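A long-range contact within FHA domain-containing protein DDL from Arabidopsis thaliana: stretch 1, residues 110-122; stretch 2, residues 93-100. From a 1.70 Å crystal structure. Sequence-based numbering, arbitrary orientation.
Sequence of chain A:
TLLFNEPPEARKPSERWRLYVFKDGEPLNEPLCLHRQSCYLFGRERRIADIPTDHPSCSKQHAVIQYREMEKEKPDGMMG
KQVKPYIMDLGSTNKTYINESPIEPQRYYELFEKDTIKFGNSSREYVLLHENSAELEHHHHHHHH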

# COMPACT_ATOMS: atom_id res chain seq x y z
N GLU A 110 -8.87 1.38 -0.24
CA GLU A 110 -8.28 0.25 -1.00
C GLU A 110 -7.28 0.77 -2.04
O GLU A 110 -7.54 1.78 -2.71
CB GLU A 110 -9.37 -0.57 -1.69
CG GLU A 110 -8.83 -1.87 -2.29
CD GLU A 110 -9.94 -2.74 -2.91
OE1 GLU A 110 -11.13 -2.35 -2.83
OE2 GLU A 110 -9.62 -3.78 -3.50
N LEU A 111 -6.14 0.09 -2.15
CA LEU A 111 -5.12 0.42 -3.15
C LEU A 111 -5.10 -0.58 -4.30
O LEU A 111 -5.41 -1.76 -4.11
CB LEU A 111 -3.74 0.47 -2.49
CG LEU A 111 -3.45 1.58 -1.48
CD1 LEU A 111 -2.05 1.45 -0.92
CD2 LEU A 111 -3.66 2.95 -2.10
N PHE A 112 -4.75 -0.09 -5.49
CA PHE A 112 -4.75 -0.91 -6.70
C PHE A 112 -3.42 -0.80 -7.44
O PHE A 112 -2.70 0.20 -7.29
CB PHE A 112 -5.88 -0.48 -7.64
CG PHE A 112 -7.27 -0.73 -7.08
CD1 PHE A 112 -8.01 -1.85 -7.48
CD2 PHE A 112 -7.84 0.15 -6.16
CE1 PHE A 112 -9.29 -2.07 -6.97
CE2 PHE A 112 -9.13 -0.07 -5.64
CZ PHE A 112 -9.84 -1.18 -6.05
N GLU A 113 -3.09 -1.83 -8.23
CA GLU A 113 -1.92 -1.76 -9.11
C GLU A 113 -1.96 -0.45 -9.90
O GLU A 113 -3.02 -0.05 -10.42
CB GLU A 113 -1.94 -2.88 -10.15
CG GLU A 113 -1.78 -4.27 -9.66
CD GLU A 113 -1.79 -5.23 -10.85
OE1 GLU A 113 -2.38 -4.89 -11.89
OE2 GLU A 113 -1.20 -6.30 -10.77
N LYS A 114 -0.79 0.20 -9.98
CA LYS A 114 -0.56 1.44 -10.72
C LYS A 114 -0.94 2.70 -9.97
O LYS A 114 -0.69 3.81 -10.46
CB LYS A 114 -1.19 1.42 -12.13
CG LYS A 114 -0.68 0.29 -13.00
CD LYS A 114 -1.39 0.29 -14.34
CE LYS A 114 -0.99 -0.95 -15.13
NZ LYS A 114 -1.45 -0.86 -16.54
N ASP A 115 -1.47 2.55 -8.75
CA ASP A 115 -1.73 3.73 -7.94
C ASP A 115 -0.44 4.48 -7.65
O ASP A 115 0.59 3.86 -7.38
CB ASP A 115 -2.36 3.37 -6.60
CG ASP A 115 -3.86 3.13 -6.68
OD1 ASP A 115 -4.47 3.45 -7.71
OD2 ASP A 115 -4.40 2.64 -5.67
N THR A 116 -0.51 5.81 -7.65
CA THR A 116 0.61 6.62 -7.21
C THR A 116 0.29 7.20 -5.84
O THR A 116 -0.79 7.73 -5.62
CB THR A 116 0.91 7.76 -8.18
OG1 THR A 116 1.16 7.20 -9.47
CG2 THR A 116 2.14 8.53 -7.72
N ILE A 117 1.26 7.13 -4.96
CA ILE A 117 1.11 7.59 -3.59
C ILE A 117 2.14 8.66 -3.30
O ILE A 117 3.31 8.52 -3.68
CB ILE A 117 1.32 6.41 -2.63
CG1 ILE A 117 0.31 5.31 -2.96
CG2 ILE A 117 1.18 6.87 -1.19
CD1 ILE A 117 0.60 3.99 -2.28
N LYS A 118 1.71 9.71 -2.61
CA LYS A 118 2.62 10.78 -2.19
C LYS A 118 2.27 11.20 -0.78
O LYS A 118 1.08 11.34 -0.47
CB LYS A 118 2.48 11.99 -3.11
CG LYS A 118 3.43 13.15 -2.79
CD LYS A 118 3.00 14.38 -3.58
CE LYS A 118 4.02 15.46 -3.54
NZ LYS A 118 3.98 16.25 -4.82
N PHE A 119 3.29 11.42 0.04
CA PHE A 119 3.08 11.84 1.42
C PHE A 119 3.46 13.30 1.54
O PHE A 119 4.56 13.71 1.14
CB PHE A 119 3.90 10.96 2.38
CG PHE A 119 3.62 9.49 2.22
CD1 PHE A 119 2.40 8.94 2.65
CD2 PHE A 119 4.58 8.63 1.66
CE1 PHE A 119 2.12 7.55 2.50
CE2 PHE A 119 4.31 7.25 1.50
CZ PHE A 119 3.07 6.72 1.93
N GLY A 120 2.54 14.09 2.09
CA GLY A 120 2.72 15.51 2.28
C GLY A 120 3.11 16.24 1.01
O GLY A 120 2.49 16.04 -0.04
N ASN A 121 4.15 17.06 1.11
CA ASN A 121 4.67 17.82 -0.03
C ASN A 121 6.02 17.29 -0.49
O ASN A 121 6.87 18.03 -1.02
CB ASN A 121 4.75 19.29 0.35
CG ASN A 121 3.43 19.82 0.85
OD1 ASN A 121 3.36 20.49 1.90
ND2 ASN A 121 2.36 19.53 0.11
N SER A 122 6.21 15.99 -0.27
CA SER A 122 7.46 15.32 -0.56
C SER A 122 7.81 15.42 -2.05
O SER A 122 6.93 15.48 -2.91
CB SER A 122 7.43 13.86 -0.08
OG SER A 122 8.65 13.23 -0.37
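Stretch 2, residues 93-100: TNKTYINE

Stretch 2 pairs with stretch 1 as a short antiparallel strand. Residues 96-98 and 116-119 are extended, their axes approach to 4.8 Å, and their N-to-C directions differ by 167°. The register runs Ile98 against Ile117, Tyr97 against Lys118 and Thr96 against Phe119, with CA-CA separations of 4.8, 5.1 and 4.7 Å. Tyr97 and Lys118 form the hydrogen-bonded pair: Tyr97 N donates to Lys118 O at 2.8 Å, and Lys118 N to Tyr97 O at 3.0 Å. The pairs before and after it are of the non-hydrogen-bonded kind; at Ile117-Ile98 the CA atoms make CA-H...O contacts, Ile117 CA with Tyr97 O and Ile98 CA with Thr116 O, both at 3.4 Å.

Each end of the ladder is closed differently. Past the strand in stretch 1, Gly120 begins the central pair of a type II' turn from Phe119 to Ser122, with a phi of 53° that by itself favours glycine. Gly120 N donates to Lys95 O at 2.8 Å, and Gly120 CA lies 3.3 Å from Asn94 O in a nearly straight CA-H...O contact. Space also matters here: an ideal CB on Gly120 would sit only 3.4 Å from Asn94 CB. At the other end, Asn99 leaves the strand with phi/psi of 50/47, yet its N still reaches Thr116 O at 2.8 Å. Its side chain then takes over the pairing, OD1 accepting from Thr116 N at 2.9 Å and ND2 donating to Asp115 OD1 at 3.0 Å. Asp115 is held in turn by the type II turn from Phe112, where Phe112 N donates to Asp115 OD2 at 2.8 Å. One side chain thus continues the backbone pattern and ties the strand to the turn that precedes its partner.

Side chains alternate between the two faces of the sheet. Ile98, Ile117, Thr96 and Phe119 share one: Thr96 OG1 meets the edge of the Phe119 ring, 3.7 Å from Phe119 CD1, while Ile98 CD1 packs against Leu111 CD2 at 3.9 Å, an apolar contact outside the strand pairing. On the other face, Tyr97 and Lys118 lie side by side, their CB atoms 4.3 Å apart. Tyr97 leans toward the glycine turn, bringing its CE2 to 3.4 Å from Gly120 O. A water hydrogen-bonded to Tyr97 OH, Asn94 O and Asn121 ND2, each at 2.7 Å, joins the ring's far end to both loops.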

# COMPACT_ATOMS: atom_id res chain seq x y z
N THR A 93 -0.46 16.50 9.11
CA THR A 93 -0.77 17.86 8.76
C THR A 93 -0.84 18.05 7.24
O THR A 93 -1.74 18.71 6.73
CB THR A 93 0.24 18.82 9.40
OG1 THR A 93 -0.05 18.87 10.80
CG2 THR A 93 0.09 20.23 8.85
N ASN A 94 0.10 17.45 6.53
CA ASN A 94 0.26 17.72 5.11
C ASN A 94 -0.34 16.67 4.19
O ASN A 94 -0.20 16.76 2.97
CB ASN A 94 1.75 18.01 4.83
CG ASN A 94 2.19 19.27 5.53
OD1 ASN A 94 3.26 19.35 6.18
ND2 ASN A 94 1.34 20.27 5.46
N LYS A 95 -1.02 15.68 4.78
CA LYS A 95 -1.92 14.78 4.04
C LYS A 95 -1.22 13.64 3.30
O LYS A 95 0.01 13.62 3.15
CB LYS A 95 -2.83 15.56 3.06
CG LYS A 95 -3.57 16.76 3.68
CD LYS A 95 -4.65 17.28 2.77
CE LYS A 95 -5.26 18.59 3.27
NZ LYS A 95 -5.87 19.33 2.14
N THR A 96 -2.03 12.67 2.87
CA THR A 96 -1.56 11.59 2.03
C THR A 96 -2.40 11.62 0.77
O THR A 96 -3.62 11.75 0.87
CB THR A 96 -1.74 10.23 2.73
OG1 THR A 96 -0.87 10.18 3.87
CG2 THR A 96 -1.39 9.04 1.80
N TYR A 97 -1.75 11.49 -0.38
CA TYR A 97 -2.42 11.60 -1.70
C TYR A 97 -2.36 10.28 -2.46
O TYR A 97 -1.31 9.66 -2.52
CB TYR A 97 -1.72 12.67 -2.56
CG TYR A 97 -1.78 14.04 -1.97
CD1 TYR A 97 -2.75 14.95 -2.38
CD2 TYR A 97 -0.86 14.45 -1.00
CE1 TYR A 97 -2.82 16.22 -1.84
CE2 TYR A 97 -0.92 15.74 -0.45
CZ TYR A 97 -1.90 16.63 -0.89
OH TYR A 97 -1.96 17.90 -0.37
N ILE A 98 -3.50 9.86 -3.00
CA ILE A 98 -3.54 8.70 -3.88
C ILE A 98 -3.96 9.26 -5.23
O ILE A 98 -5.01 9.90 -5.35
CB ILE A 98 -4.60 7.66 -3.47
CG1 ILE A 98 -4.41 7.17 -2.04
CG2 ILE A 98 -4.60 6.45 -4.43
CD1 ILE A 98 -5.64 6.33 -1.60
N ASN A 99 -3.13 9.04 -6.24
CA ASN A 99 -3.45 9.58 -7.58
C ASN A 99 -3.80 11.07 -7.54
O ASN A 99 -4.81 11.53 -8.13
CB ASN A 99 -4.55 8.71 -8.24
CG ASN A 99 -4.13 7.25 -8.34
OD1 ASN A 99 -2.98 6.95 -8.65
ND2 ASN A 99 -5.04 6.34 -8.02
N GLU A 100 -2.97 11.83 -6.83
CA GLU A 100 -3.06 13.28 -6.72
C GLU A 100 -4.21 13.86 -5.89
O GLU A 100 -4.33 15.08 -5.76
CB GLU A 100 -3.00 13.92 -8.12
CG GLU A 100 -1.63 13.76 -8.78
CD GLU A 100 -0.59 14.72 -8.20
OE1 GLU A 100 -0.75 15.96 -8.36
OE2 GLU A 100 0.40 14.25 -7.60
O HOH W 1 -0.03 18.88 1.26
O HOH W 2 -1.38 6.60 -10.83
O HOH W 3 -0.58 10.94 -5.57